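Long-range contacts in extracellular sialidase/neuraminidase, putative (Aspergillus fumigatus, PDB 2XZK), which probably cleaves terminal sialic acids, KDN above all, from glycoconjugates as a secreted exo-sialidase (KDNase) with a beta-propeller fold: residues K317-R322 / W379-P384; P288-F293 / V307-D312. All coordinates share one frame; numbering follows the deposited sequence.

Interaction 1: K317-R322 / W379-P384. With K99 ((2R,3R,4R,5R,6S)-2,3-bis(fluoranyl)-4,5-bis(oxidanyl)-6-[(1R,2R)-1,2,3-tris(oxidanyl)propyl]oxane-2-carboxylic acid), chain E.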
loop_
_atom_site.group_PDB
_atom_site.type_symbol
_atom_site.label_atom_id
_atom_site.label_comp_id
_atom_site.label_asym_id
_atom_site.label_seq_id
_atom_site.Cartn_x
_atom_site.Cartn_y
_atom_site.Cartn_z
ATOM N N LYS A 317 -19.940 -6.785 6.553
ATOM C CA LYS A 317 -19.403 -8.127 6.726
ATOM C C LYS A 317 -18.702 -8.627 5.474
ATOM O O LYS A 317 -19.215 -8.485 4.362
ATOM C CB LYS A 317 -20.516 -9.113 7.106
ATOM C CG LYS A 317 -21.239 -8.751 8.395
ATOM C CD LYS A 317 -22.267 -9.796 8.795
ATOM C CE LYS A 317 -23.271 -9.185 9.783
ATOM N NZ LYS A 317 -24.121 -10.220 10.455
ATOM N N PHE A 318 -17.535 -9.220 5.687
ATOM C CA PHE A 318 -16.784 -9.898 4.635
ATOM C C PHE A 318 -16.909 -11.405 4.798
ATOM O O PHE A 318 -17.116 -11.916 5.921
ATOM C CB PHE A 318 -15.301 -9.498 4.691
ATOM C CG PHE A 318 -15.038 -8.110 4.196
ATOM C CD1 PHE A 318 -15.252 -7.012 5.023
ATOM C CD2 PHE A 318 -14.575 -7.898 2.903
ATOM C CE1 PHE A 318 -15.026 -5.724 4.575
ATOM C CE2 PHE A 318 -14.342 -6.613 2.438
ATOM C CZ PHE A 318 -14.575 -5.515 3.281
ATOM N N ASN A 319 -16.775 -12.119 3.685
ATOM C CA ASN A 319 -16.755 -13.568 3.726
ATOM C C ASN A 319 -15.430 -14.086 4.292
ATOM O O ASN A 319 -14.536 -13.298 4.615
ATOM C CB ASN A 319 -17.097 -14.182 2.358
ATOM C CG ASN A 319 -16.040 -13.902 1.268
ATOM O OD1 ASN A 319 -14.971 -13.351 1.530
ATOM N ND2 ASN A 319 -16.344 -14.321 0.037
ATOM N N TYR A 320 -15.311 -15.403 4.440
ATOM C CA TYR A 320 -14.066 -16.005 4.871
ATOM C C TYR A 320 -12.976 -15.663 3.858
ATOM O O TYR A 320 -11.862 -15.295 4.247
ATOM C CB TYR A 320 -14.208 -17.524 5.007
ATOM C CG TYR A 320 -12.948 -18.189 5.507
ATOM C CD1 TYR A 320 -11.918 -18.515 4.627
ATOM C CD2 TYR A 320 -12.780 -18.478 6.861
ATOM C CE1 TYR A 320 -10.749 -19.113 5.074
ATOM C CE2 TYR A 320 -11.601 -19.091 7.326
ATOM C CZ TYR A 320 -10.602 -19.404 6.419
ATOM O OH TYR A 320 -9.434 -20.003 6.823
ATOM N N GLY A 321 -13.318 -15.763 2.575
ATOM C CA GLY A 321 -12.382 -15.492 1.493
ATOM C C GLY A 321 -11.447 -16.657 1.230
ATOM O O GLY A 321 -11.837 -17.834 1.350
ATOM N N ARG A 322 -10.208 -16.351 0.859
ATOM C CA ARG A 322 -9.233 -17.395 0.578
ATOM C C ARG A 322 -7.849 -17.034 1.105
ATOM O O ARG A 322 -7.402 -15.884 0.990
ATOM C CB ARG A 322 -9.166 -17.697 -0.920
ATOM C CG ARG A 322 -8.441 -18.985 -1.231
ATOM C CD ARG A 322 -8.699 -19.501 -2.635
ATOM N NE ARG A 322 -8.200 -20.878 -2.739
ATOM C CZ ARG A 322 -8.432 -21.699 -3.760
ATOM N NH1 ARG A 322 -9.167 -21.309 -4.790
ATOM N NH2 ARG A 322 -7.948 -22.930 -3.726
ATOM N N TRP A 379 -11.327 -17.521 -8.265
ATOM C CA TRP A 379 -10.292 -18.126 -7.438
ATOM C C TRP A 379 -10.592 -17.908 -5.956
ATOM O O TRP A 379 -10.497 -18.848 -5.154
ATOM C CB TRP A 379 -8.892 -17.625 -7.800
ATOM C CG TRP A 379 -7.836 -18.298 -6.967
ATOM C CD1 TRP A 379 -7.247 -19.510 -7.216
ATOM C CD2 TRP A 379 -7.267 -17.817 -5.741
ATOM N NE1 TRP A 379 -6.349 -19.818 -6.217
ATOM C CE2 TRP A 379 -6.331 -18.791 -5.306
ATOM C CE3 TRP A 379 -7.454 -16.662 -4.963
ATOM C CZ2 TRP A 379 -5.579 -18.636 -4.125
ATOM C CZ3 TRP A 379 -6.703 -16.512 -3.788
ATOM C CH2 TRP A 379 -5.791 -17.497 -3.379
ATOM N N ILE A 380 -10.995 -16.688 -5.586
ATOM C CA ILE A 380 -11.353 -16.432 -4.185
ATOM C C ILE A 380 -12.564 -17.268 -3.771
ATOM O O ILE A 380 -12.571 -17.861 -2.700
ATOM C CB ILE A 380 -11.685 -14.958 -3.924
ATOM C CG1 ILE A 380 -10.556 -14.047 -4.429
ATOM C CG2 ILE A 380 -11.985 -14.729 -2.422
ATOM C CD1 ILE A 380 -10.934 -12.555 -4.431
ATOM N N LEU A 381 -13.580 -17.302 -4.632
ATOM C CA LEU A 381 -14.878 -17.907 -4.289
ATOM C C LEU A 381 -14.849 -19.435 -4.231
ATOM O O LEU A 381 -15.679 -20.052 -3.566
ATOM C CB LEU A 381 -15.954 -17.444 -5.283
ATOM C CG LEU A 381 -16.342 -15.955 -5.223
ATOM C CD1 LEU A 381 -17.029 -15.544 -6.519
ATOM C CD2 LEU A 381 -17.201 -15.647 -4.011
ATOM N N ASN A 382 -13.886 -20.031 -4.927
ATOM C CA ASN A 382 -13.742 -21.482 -4.959
ATOM C C ASN A 382 -12.767 -21.990 -3.908
ATOM O O ASN A 382 -12.392 -23.162 -3.902
ATOM C CB ASN A 382 -13.358 -21.939 -6.371
ATOM C CG ASN A 382 -14.554 -21.960 -7.312
ATOM O OD1 ASN A 382 -15.457 -22.788 -7.164
ATOM N ND2 ASN A 382 -14.577 -21.038 -8.276
ATOM N N GLY A 383 -12.396 -21.102 -2.991
ATOM C CA GLY A 383 -11.575 -21.452 -1.840
ATOM C C GLY A 383 -12.262 -22.480 -0.950
ATOM O O GLY A 383 -13.486 -22.472 -0.838
ATOM N N PRO A 384 -11.469 -23.353 -0.302
ATOM C CA PRO A 384 -11.986 -24.511 0.429
ATOM C C PRO A 384 -12.564 -24.167 1.794
ATOM O O PRO A 384 -13.201 -25.008 2.411
ATOM C CB PRO A 384 -10.743 -25.395 0.601
ATOM C CG PRO A 384 -9.605 -24.441 0.612
ATOM C CD PRO A 384 -9.994 -23.356 -0.354
HETATM O O1A K99 E . -20.750 -13.622 1.245
HETATM C C1 K99 E . -21.214 -14.030 2.333
HETATM O O1B K99 E . -21.882 -15.079 2.479
HETATM C C2 K99 E . -20.946 -13.208 3.622
HETATM C C3 K99 E . -20.352 -11.811 3.354
HETATM F F1 K99 E . -19.903 -11.283 4.562
HETATM C C4 K99 E . -21.363 -10.864 2.680
HETATM O O4 K99 E . -20.821 -9.560 2.545
HETATM O O6 K99 E . -22.174 -13.017 4.382
HETATM C C6 K99 E . -23.178 -12.221 3.658
HETATM C C5 K99 E . -22.657 -10.788 3.489
HETATM O O5 K99 E . -23.609 -9.983 2.789
HETATM C C7 K99 E . -24.552 -12.248 4.328
HETATM O O7 K99 E . -24.355 -12.181 5.745
HETATM C C8 K99 E . -25.375 -13.494 3.904
HETATM O O8 K99 E . -24.589 -14.675 4.060
HETATM C C9 K99 E . -25.870 -13.441 2.438
HETATM O O9 K99 E . -27.016 -12.581 2.296
HETATM F F2 K99 E . -20.082 -13.887 4.394
#
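Arg-322 lies flat on the indole of Trp-379, a cation-pi stack between two consecutive blades of the sialidase beta-propeller. Arg-322 begins the short outermost strand 322-323 of one blade, whereas Trp-379 belongs to helix 377-381, which follows strand 368-375 of the next. With CG anti to the backbone N (chi1 -166°) and the chain extended as far as NE, the arginine runs across the ring at about a right angle to the tryptophan side chain. Its CB first passes Ile-380 O at 3.8 Å. CG then meets the rim of the six-membered ring, 3.7 Å from Trp-379 CH2. CD sits almost on that ring's normal, 3.4 Å from the centroid, which makes a CH-pi contact. NE passes beneath the turn after the helix, 3.5 Å from Gly-383 CA, and also forms a salt bridge with Asp-326. CZ is over the five-membered ring of Trp-379, 4.1 Å from its centroid. Guanidinium and indole planes are only 10° apart, and Gly-383 CA covers the face turned away from the indole, so the charged group is sandwiched. Pro-384 CD approaches Arg-322 NH2 at 4.0 Å. At the other end of 317-322, Lys-317 O accepts a hydrogen bond from O4 of the bound difluoro sugar K99. Arg-322 NH1 helps fix the rotation of the guanidinium: it donates to Trp-379 O over 2.8 Å, with an N-H...O angle of 167° and the oxygen essentially in the guanidinium plane.

Interaction 2: P288-F293 / V307-D312. With K99 ((2R,3R,4R,5R,6S)-2,3-bis(fluoranyl)-4,5-bis(oxidanyl)-6-[(1R,2R)-1,2,3-tris(oxidanyl)propyl]oxane-2-carboxylic acid), chain E.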
loop_
_atom_site.group_PDB
_atom_site.type_symbol
_atom_site.label_atom_id
_atom_site.label_comp_id
_atom_site.label_asym_id
_atom_site.label_seq_id
_atom_site.Cartn_x
_atom_site.Cartn_y
_atom_site.Cartn_z
ATOM N N PRO A 288 -23.643 -8.342 -8.317
ATOM C CA PRO A 288 -23.480 -7.944 -6.922
ATOM C C PRO A 288 -22.292 -6.995 -6.813
ATOM O O PRO A 288 -21.234 -7.263 -7.398
ATOM C CB PRO A 288 -23.180 -9.264 -6.202
ATOM C CG PRO A 288 -22.644 -10.188 -7.254
ATOM C CD PRO A 288 -23.126 -9.699 -8.589
ATOM N N ALA A 289 -22.489 -5.871 -6.124
ATOM C CA ALA A 289 -21.403 -4.935 -5.862
ATOM C C ALA A 289 -20.434 -5.597 -4.888
ATOM O O ALA A 289 -20.862 -6.327 -3.993
ATOM C CB ALA A 289 -21.943 -3.652 -5.279
ATOM N N ARG A 290 -19.137 -5.363 -5.080
ATOM C CA ARG A 290 -18.115 -6.044 -4.266
ATOM C C ARG A 290 -17.026 -5.101 -3.771
ATOM O O ARG A 290 -16.527 -4.258 -4.525
ATOM C CB ARG A 290 -17.451 -7.167 -5.063
ATOM C CG ARG A 290 -18.413 -8.248 -5.575
ATOM C CD ARG A 290 -17.638 -9.327 -6.285
ATOM N NE ARG A 290 -18.494 -10.167 -7.120
ATOM C CZ ARG A 290 -18.843 -9.867 -8.366
ATOM N NH1 ARG A 290 -18.420 -8.734 -8.925
ATOM N NH2 ARG A 290 -19.607 -10.697 -9.060
ATOM N N THR A 291 -16.662 -5.279 -2.503
ATOM C CA THR A 291 -15.517 -4.620 -1.901
ATOM C C THR A 291 -14.580 -5.755 -1.522
ATOM O O THR A 291 -15.010 -6.781 -0.966
ATOM C CB THR A 291 -15.914 -3.804 -0.651
ATOM O OG1 THR A 291 -16.926 -2.861 -1.012
ATOM C CG2 THR A 291 -14.715 -3.039 -0.078
ATOM N N ILE A 292 -13.317 -5.600 -1.892
ATOM C CA ILE A 292 -12.282 -6.576 -1.570
ATOM C C ILE A 292 -11.426 -6.076 -0.409
ATOM O O ILE A 292 -11.122 -4.888 -0.327
ATOM C CB ILE A 292 -11.337 -6.852 -2.800
ATOM C CG1 ILE A 292 -12.131 -6.927 -4.114
ATOM C CG2 ILE A 292 -10.482 -8.105 -2.569
ATOM C CD1 ILE A 292 -13.186 -8.046 -4.192
ATOM N N PHE A 293 -11.024 -6.994 0.471
ATOM C CA PHE A 293 -10.158 -6.679 1.610
ATOM C C PHE A 293 -9.051 -7.721 1.718
ATOM O O PHE A 293 -9.281 -8.908 1.477
ATOM C CB PHE A 293 -10.952 -6.640 2.924
ATOM C CG PHE A 293 -10.121 -6.259 4.117
ATOM C CD1 PHE A 293 -9.717 -4.943 4.302
ATOM C CD2 PHE A 293 -9.729 -7.225 5.049
ATOM C CE1 PHE A 293 -8.921 -4.583 5.397
ATOM C CE2 PHE A 293 -8.947 -6.868 6.138
ATOM C CZ PHE A 293 -8.545 -5.546 6.312
ATOM N N VAL A 307 -7.495 -12.924 1.425
ATOM C CA VAL A 307 -8.277 -11.994 0.601
ATOM C C VAL A 307 -9.778 -12.306 0.751
ATOM O O VAL A 307 -10.173 -13.482 0.724
ATOM C CB VAL A 307 -7.796 -11.994 -0.888
ATOM C CG1 VAL A 307 -8.100 -13.318 -1.606
ATOM C CG2 VAL A 307 -8.385 -10.812 -1.659
ATOM N N ARG A 308 -10.596 -11.272 0.935
ATOM C CA ARG A 308 -12.023 -11.432 1.208
ATOM C C ARG A 308 -12.897 -10.528 0.349
ATOM O O ARG A 308 -12.430 -9.507 -0.161
ATOM C CB ARG A 308 -12.318 -11.064 2.654
ATOM C CG ARG A 308 -11.506 -11.774 3.710
ATOM C CD ARG A 308 -11.852 -11.109 5.016
ATOM N NE ARG A 308 -11.072 -11.535 6.168
ATOM C CZ ARG A 308 -11.500 -12.376 7.109
ATOM N NH1 ARG A 308 -12.704 -12.961 7.014
ATOM N NH2 ARG A 308 -10.729 -12.630 8.158
ATOM N N ILE A 309 -14.178 -10.887 0.248
ATOM C CA ILE A 309 -15.162 -10.109 -0.490
ATOM C C ILE A 309 -16.319 -9.748 0.450
ATOM O O ILE A 309 -16.774 -10.594 1.238
ATOM C CB ILE A 309 -15.716 -10.902 -1.700
ATOM C CG1 ILE A 309 -14.589 -11.389 -2.611
ATOM C CG2 ILE A 309 -16.718 -10.057 -2.498
ATOM C CD1 ILE A 309 -15.016 -12.472 -3.628
ATOM N N SER A 310 -16.766 -8.491 0.390
ATOM C CA SER A 310 -18.030 -8.084 1.034
ATOM C C SER A 310 -19.016 -7.701 -0.057
ATOM O O SER A 310 -18.667 -6.995 -1.004
ATOM C CB SER A 310 -17.853 -6.886 1.968
ATOM O OG SER A 310 -19.111 -6.504 2.534
ATOM N N TYR A 311 -20.256 -8.153 0.100
ATOM C CA TYR A 311 -21.340 -7.812 -0.821
ATOM C C TYR A 311 -22.253 -6.759 -0.201
ATOM O O TYR A 311 -23.226 -6.323 -0.831
ATOM C CB TYR A 311 -22.160 -9.072 -1.130
ATOM C CG TYR A 311 -21.320 -10.134 -1.784
ATOM C CD1 TYR A 311 -21.142 -10.136 -3.159
ATOM C CD2 TYR A 311 -20.683 -11.115 -1.023
ATOM C CE1 TYR A 311 -20.363 -11.091 -3.773
ATOM C CE2 TYR A 311 -19.894 -12.097 -1.629
ATOM C CZ TYR A 311 -19.743 -12.070 -3.000
ATOM O OH TYR A 311 -18.968 -13.017 -3.608
ATOM N N ASP A 312 -21.927 -6.354 1.019
ATOM C CA ASP A 312 -22.737 -5.392 1.783
ATOM C C ASP A 312 -22.568 -3.975 1.271
ATOM O O ASP A 312 -21.471 -3.577 0.895
ATOM C CB ASP A 312 -22.370 -5.450 3.252
ATOM C CG ASP A 312 -22.831 -6.729 3.909
ATOM O OD1 ASP A 312 -23.783 -7.367 3.390
ATOM O OD2 ASP A 312 -22.252 -7.103 4.950
HETATM O O1A K99 E . -20.750 -13.622 1.245
HETATM C C1 K99 E . -21.214 -14.030 2.333
HETATM O O1B K99 E . -21.882 -15.079 2.479
HETATM C C2 K99 E . -20.946 -13.208 3.622
HETATM C C3 K99 E . -20.352 -11.811 3.354
HETATM F F1 K99 E . -19.903 -11.283 4.562
HETATM C C4 K99 E . -21.363 -10.864 2.680
HETATM O O4 K99 E . -20.821 -9.560 2.545
HETATM O O6 K99 E . -22.174 -13.017 4.382
HETATM C C6 K99 E . -23.178 -12.221 3.658
HETATM C C5 K99 E . -22.657 -10.788 3.489
HETATM O O5 K99 E . -23.609 -9.983 2.789
HETATM C C7 K99 E . -24.552 -12.248 4.328
HETATM O O7 K99 E . -24.355 -12.181 5.745
HETATM C C8 K99 E . -25.375 -13.494 3.904
HETATM O O8 K99 E . -24.589 -14.675 4.060
HETATM C C9 K99 E . -25.870 -13.441 2.438
HETATM O O9 K99 E . -27.016 -12.581 2.296
HETATM F F2 K99 E . -20.082 -13.887 4.394
HETATM O O HOH W 1 -23.487 -6.880 -3.368
HETATM O O HOH W 2 -19.229 -4.161 -0.543
#
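Antiparallel pairing of Thr-291 with Ser-310 and Phe-293 with Arg-308 joins the two inner strands of a four-stranded propeller blade, the hairpin 290-294/305-310. Strand directions differ by 155°. Four backbone bonds close the two hydrogen-bonded pairs; Ser-310 N donates to Thr-291 O over 2.8 Å. Ile-292 and Ile-309 form the non-hydrogen-bonded pair between them, and Ile-292 CG2 packs 3.5 Å from Val-307 CG2 on the same face, where Val-307 and Ile-309 also touch helix 377-381. Beyond the last pair, Tyr-311 has CG anti to its carbonyl carbon (chi1 -61°), which lays the phenol beside Arg-290; Tyr-311 CE1 is 3.9 Å from Arg-290 CG. Asp-3 holds both polar ends, by a salt bridge to Arg-290 and a hydrogen bond to Tyr-311 OH. Ser-310 OG accepts from Asp-312 N, an ST turn that bends the chain as the strand ends. The bound sugar K99 uses this bend: Tyr-311 N donates to its O4 over 2.9 Å, and its O5 donates to Asp-312 OD1 over 2.7 Å. Asp-312 OD1 thus accepts from the C5 hydroxyl, which KDN carries in place of the amide of N-acetylneuraminic acid, consistent with binding of a KDN-type sugar.

How the interactions relate
Interaction 2 precedes interaction 1 along the chain, their centres about 10 Å apart: it is internal to one blade, whereas interaction 1 ties that blade's outer edge to the helix after the next. Lys-317 bridges them: its O is 2.7 Å from Ser-310 OG and its N is 2.8 Å from Asp-312 OD2, both probable hydrogen bonds. Asn-319 OD1 accepts from Ile-309 N, and Leu-381 packs against Tyr-311. Both contacts grip O4 of K99, which donates to Lys-317 O and accepts from Tyr-311 N. Interactions 1 and 2 are centred about 21 and 18 Å from the chain centre, and the groups bonding K99 come from there, suggesting a site apart from the central pocket.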